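PDB 4GKH: aminoglycoside 3'-phosphotransferase AphA1-IAB from Acinetobacter baumannii, which phosphorylates kanamycin and related aminoglycosides at the 3'-hydroxyl with a nucleoside triphosphate as donor, and so confers resistance to these antibiotics. Local coordinates for residues A[127-132]-A[198-203]. Sequence-based numbering, arbitrary orientation.
Sequences VFLRRL and GDFSLD. With KAN (kanamycin a), chain M.
The ring of Phe200 reaches from the 198-203 loop to the helix segment 127-132, where Leu129 and Phe128 meet it in two different ways. Leu129 comes over a face: its CD1 stands 3.6 Å from the centroid of the Phe200 ring and only 6° off the ring normal, a CH-pi contact with the methyl almost exactly above the centre. The same leucine's CB adds a looser touch near the far rim, 3.9 Å from Phe200 CZ. Phe128 meets the Phe200 ring at its edge: Phe128 CD1, in the plane of that ring, is 3.8 Å from Phe200 CZ, and the two rings are inclined by about 34°, neither stacked nor T-shaped. With CG roughly anti to the backbone N (chi1 -155°), the Phe200 ring is directed toward the helix, against Phe128 and Leu129, both buried.

In the protein-kinase-like fold of aminoglycoside phosphotransferases, the loop between strands 193-196 and 205-208 corresponds to the catalytic loop, and His197, Gly198 and Asp199 form the HGD with which the family's HGDxxxxN motif begins, Asn204 being its last residue. Phe200 follows directly and is the centre of an inverse gamma turn, in which Ser201 N makes a weak bond to Asp199 O. Asp199 OD2 accepts a hydrogen bond of 2.5 Å from kanamycin O7, the 3'-hydroxyl that receives the phosphate, consistent with Asp199 being the proton acceptor. Phe200 and Asp199, adjacent in sequence, thus face opposite ways, one to the helix and one to the antibiotic. Further along, Ser201 OG accepts from Asp203 N at 3.2 Å, forming an ST turn. Leu129 also packs on Asp229 and Leu230 of helix 227-237, while Phe128 continues onto Leu212 and Cys215 of strand 211-215.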
ATOM      1  N   VAL A 127      13.789   6.523   5.400  1.00 32.59           N
ATOM      2  CA  VAL A 127      14.864   6.302   4.428  1.00 36.44           C
ATOM      3  C   VAL A 127      14.326   5.580   3.195  1.00 37.71           C
ATOM      4  O   VAL A 127      14.647   5.924   2.044  1.00 30.77           O
ATOM      5  CB  VAL A 127      16.020   5.461   5.031  1.00 41.53           C
ATOM      6  CG1 VAL A 127      16.974   4.996   3.928  1.00 45.96           C
ATOM      7  CG2 VAL A 127      16.769   6.249   6.110  1.00 41.83           C
ATOM      8  N   PHE A 128      13.484   4.585   3.450  1.00 35.09           N
ATOM      9  CA  PHE A 128      12.900   3.765   2.398  1.00 31.51           C
ATOM     10  C   PHE A 128      11.956   4.596   1.533  1.00 31.53           C
ATOM     11  O   PHE A 128      11.944   4.466   0.308  1.00 31.45           O
ATOM     12  CB  PHE A 128      12.152   2.586   3.036  1.00 32.42           C
ATOM     13  CG  PHE A 128      11.737   1.508   2.065  1.00 36.40           C
ATOM     14  CD1 PHE A 128      10.510   1.565   1.414  1.00 38.06           C
ATOM     15  CD2 PHE A 128      12.556   0.413   1.833  1.00 35.20           C
ATOM     16  CE1 PHE A 128      10.119   0.561   0.521  1.00 31.08           C
ATOM     17  CE2 PHE A 128      12.168  -0.594   0.951  1.00 40.68           C
ATOM     18  CZ  PHE A 128      10.935  -0.519   0.308  1.00 35.08           C
ATOM     19  N   LEU A 129      11.164   5.442   2.173  1.00 30.54           N
ATOM     20  CA  LEU A 129      10.237   6.315   1.476  1.00 31.47           C
ATOM     21  C   LEU A 129      10.993   7.368   0.668  1.00 37.47           C
ATOM     22  O   LEU A 129      10.610   7.684  -0.466  1.00 31.63           O
ATOM     23  CB  LEU A 129       9.257   6.961   2.470  1.00 35.13           C
ATOM     24  CG  LEU A 129       8.054   7.709   1.886  1.00 51.67           C
ATOM     25  CD1 LEU A 129       7.231   6.780   1.001  1.00 38.51           C
ATOM     26  CD2 LEU A 129       7.179   8.292   2.997  1.00 34.25           C
ATOM     27  N   ARG A 130      12.083   7.889   1.232  1.00 32.16           N
ATOM     28  CA  ARG A 130      12.932   8.819   0.498  1.00 32.77           C
ATOM     29  C   ARG A 130      13.477   8.175  -0.781  1.00 37.98           C
ATOM     30  O   ARG A 130      13.516   8.818  -1.830  1.00 39.20           O
ATOM     31  CB  ARG A 130      14.095   9.339   1.375  1.00 37.24           C
ATOM     32  CG  ARG A 130      13.702  10.467   2.331  1.00 39.45           C
ATOM     33  CD  ARG A 130      14.771  10.714   3.386  1.00 51.40           C
ATOM     34  NE  ARG A 130      16.040  11.121   2.794  1.00 72.16           N
ATOM     35  CZ  ARG A 130      16.358  12.378   2.501  1.00 93.84           C
ATOM     36  NH1 ARG A 130      15.498  13.362   2.743  1.00 49.60           N
ATOM     37  NH2 ARG A 130      17.541  12.653   1.964  1.00 75.64           N
ATOM     38  N   ARG A 131      13.891   6.912  -0.688  1.00 37.94           N
ATOM     39  CA  ARG A 131      14.370   6.176  -1.866  1.00 39.95           C
ATOM     40  C   ARG A 131      13.290   6.112  -2.930  1.00 34.28           C
ATOM     41  O   ARG A 131      13.526   6.463  -4.096  1.00 30.69           O
ATOM     42  CB  ARG A 131      14.783   4.744  -1.515  1.00 34.72           C
ATOM     43  CG  ARG A 131      16.128   4.600  -0.844  1.00 61.70           C
ATOM     44  CD  ARG A 131      16.327   3.170  -0.349  1.00 72.46           C
ATOM     45  NE  ARG A 131      16.338   2.192  -1.437  1.00 53.30           N
ATOM     46  CZ  ARG A 131      16.300   0.873  -1.254  1.00 65.14           C
ATOM     47  NH1 ARG A 131      16.320   0.053  -2.297  1.00 48.24           N
ATOM     48  NH2 ARG A 131      16.243   0.371  -0.024  1.00 67.79           N
ATOM     49  N   LEU A 132      12.110   5.649  -2.534  1.00 30.64           N
ATOM     50  CA  LEU A 132      10.984   5.542  -3.470  1.00 28.03           C
ATOM     51  C   LEU A 132      10.676   6.869  -4.144  1.00 36.10           C
ATOM     52  O   LEU A 132      10.499   6.944  -5.371  1.00 31.29           O
ATOM     53  CB  LEU A 132       9.730   5.047  -2.734  1.00 28.07           C
ATOM     54  CG  LEU A 132       8.509   4.830  -3.639  1.00 32.32           C
ATOM     55  CD1 LEU A 132       8.764   3.675  -4.592  1.00 35.86           C
ATOM     56  CD2 LEU A 132       7.261   4.577  -2.789  1.00 25.56           C
ATOM     57  N   GLY A 198       1.205   4.253  -2.861  1.00 27.89           N
ATOM     58  CA  GLY A 198      -0.252   4.282  -2.861  1.00 26.62           C
ATOM     59  C   GLY A 198      -0.960   3.700  -1.646  1.00 35.09           C
ATOM     60  O   GLY A 198      -2.119   4.031  -1.388  1.00 31.45           O
ATOM     61  N   ASP A 199      -0.289   2.808  -0.928  1.00 27.25           N
ATOM     62  CA  ASP A 199      -0.805   2.290   0.343  1.00 24.85           C
ATOM     63  C   ASP A 199       0.367   2.036   1.298  1.00 26.64           C
ATOM     64  O   ASP A 199       0.611   0.912   1.715  1.00 29.75           O
ATOM     65  CB  ASP A 199      -1.657   1.022   0.100  1.00 26.83           C
ATOM     66  CG  ASP A 199      -2.499   0.630   1.303  1.00 39.96           C
ATOM     67  OD1 ASP A 199      -2.504   1.367   2.313  1.00 36.29           O
ATOM     68  OD2 ASP A 199      -3.176  -0.417   1.225  1.00 36.40           O
ATOM     69  N   PHE A 200       1.103   3.107   1.609  1.00 33.42           N
ATOM     70  CA  PHE A 200       2.340   3.021   2.384  1.00 31.97           C
ATOM     71  C   PHE A 200       1.989   2.936   3.873  1.00 31.88           C
ATOM     72  O   PHE A 200       2.245   3.862   4.650  1.00 29.12           O
ATOM     73  CB  PHE A 200       3.258   4.220   2.072  1.00 30.75           C
ATOM     74  CG  PHE A 200       4.742   3.955   2.307  1.00 30.27           C
ATOM     75  CD1 PHE A 200       5.521   3.351   1.327  1.00 36.25           C
ATOM     76  CD2 PHE A 200       5.351   4.326   3.502  1.00 31.73           C
ATOM     77  CE1 PHE A 200       6.880   3.103   1.535  1.00 35.31           C
ATOM     78  CE2 PHE A 200       6.735   4.090   3.718  1.00 31.09           C
ATOM     79  CZ  PHE A 200       7.490   3.474   2.733  1.00 34.56           C
ATOM     80  N   SER A 201       1.399   1.810   4.261  1.00 34.70           N
ATOM     81  CA  SER A 201       0.978   1.607   5.631  1.00 28.45           C
ATOM     82  C   SER A 201       1.961   0.698   6.357  1.00 29.80           C
ATOM     83  O   SER A 201       2.809   0.077   5.735  1.00 31.27           O
ATOM     84  CB  SER A 201      -0.402   0.964   5.672  1.00 35.56           C
ATOM     85  OG  SER A 201      -0.280  -0.411   5.345  1.00 32.88           O
ATOM     86  N   LEU A 202       1.803   0.587   7.673  1.00 29.43           N
ATOM     87  CA  LEU A 202       2.654  -0.311   8.448  1.00 30.81           C
ATOM     88  C   LEU A 202       2.445  -1.793   8.114  1.00 37.74           C
ATOM     89  O   LEU A 202       3.272  -2.625   8.466  1.00 34.51           O
ATOM     90  CB  LEU A 202       2.436  -0.092   9.941  1.00 31.17           C
ATOM     91  CG  LEU A 202       2.901   1.241  10.528  1.00 31.63           C
ATOM     92  CD1 LEU A 202       2.374   1.334  11.970  1.00 31.64           C
ATOM     93  CD2 LEU A 202       4.421   1.348  10.507  1.00 35.20           C
ATOM     94  N   ASP A 203       1.350  -2.131   7.437  1.00 28.23           N
ATOM     95  CA  ASP A 203       1.119  -3.527   7.074  1.00 29.70           C
ATOM     96  C   ASP A 203       1.844  -3.899   5.776  1.00 31.12           C
ATOM     97  O   ASP A 203       1.958  -5.079   5.447  1.00 32.84           O
ATOM     98  CB  ASP A 203      -0.374  -3.809   6.883  1.00 31.92           C
ATOM     99  CG  ASP A 203      -1.186  -3.479   8.104  1.00 38.31           C
ATOM    100  OD1 ASP A 203      -0.697  -3.719   9.230  1.00 37.54           O
ATOM    101  OD2 ASP A 203      -2.315  -2.972   7.931  1.00 46.16           O
TER
HETATM  102  C1  KAN M 301      -7.468  -0.375   5.098  1.00 34.40           C
HETATM  103  C2  KAN M 301      -6.208  -1.039   4.588  1.00 36.31           C
HETATM  104  C3  KAN M 301      -6.053  -0.922   3.084  1.00 37.91           C
HETATM  105  C4  KAN M 301      -7.271  -1.572   2.428  1.00 36.81           C
HETATM  106  C5  KAN M 301      -8.513  -0.837   2.897  1.00 34.69           C
HETATM  107  C6  KAN M 301      -9.676  -1.564   2.223  1.00 37.83           C
HETATM  108  C7  KAN M 301      -8.643   4.382   7.081  1.00 34.32           C
HETATM  109  C8  KAN M 301      -8.355   3.106   7.831  1.00 37.15           C
HETATM  110  C9  KAN M 301      -7.474   2.215   6.926  1.00 38.19           C
HETATM  111  C10 KAN M 301      -8.211   1.847   5.620  1.00 32.28           C
HETATM  112  C11 KAN M 301      -8.466   3.180   4.873  1.00 30.06           C
HETATM  113  C12 KAN M 301      -9.338   4.076   5.744  1.00 31.94           C
HETATM  114  C13 KAN M 301      -7.796   2.581  10.168  1.00 40.87           C
HETATM  115  C14 KAN M 301      -7.803   3.505  11.387  1.00 42.47           C
HETATM  116  C15 KAN M 301      -6.524   4.283  11.590  1.00 46.36           C
HETATM  117  C16 KAN M 301      -5.384   3.298  11.739  1.00 47.50           C
HETATM  118  C17 KAN M 301      -5.341   2.477  10.456  1.00 47.17           C
HETATM  119  C18 KAN M 301      -4.108   1.548  10.369  1.00 53.85           C
HETATM  120  N1  KAN M 301     -10.941  -0.927   2.603  1.00 36.92           N
HETATM  121  N2  KAN M 301      -9.175   2.888   3.614  1.00 26.71           N
HETATM  122  N3  KAN M 301      -9.516   5.178   7.974  1.00 35.48           N
HETATM  123  N4  KAN M 301      -6.612   5.086  12.816  1.00 47.23           N
HETATM  124  O5  KAN M 301      -8.599  -0.940   4.342  1.00 35.63           O
HETATM  125  O6  KAN M 301      -5.078  -0.435   5.242  1.00 37.92           O
HETATM  126  O7  KAN M 301      -4.852  -1.611   2.711  1.00 42.26           O
HETATM  127  O8  KAN M 301      -7.192  -1.454   1.001  1.00 37.38           O
HETATM  128  O9  KAN M 301      -7.383   1.018   4.780  1.00 32.63           O
HETATM  129  O10 KAN M 301      -6.989   1.057   7.652  1.00 38.99           O
HETATM  130  O11 KAN M 301      -7.719   3.494   9.074  1.00 37.14           O
HETATM  131  O12 KAN M 301      -6.602   1.764  10.264  1.00 43.02           O
HETATM  132  O13 KAN M 301      -8.951   4.347  11.236  1.00 42.83           O
HETATM  133  O14 KAN M 301      -4.176   4.033  11.880  1.00 48.96           O
HETATM  134  O15 KAN M 301      -4.052   0.950   9.044  1.00 55.87           O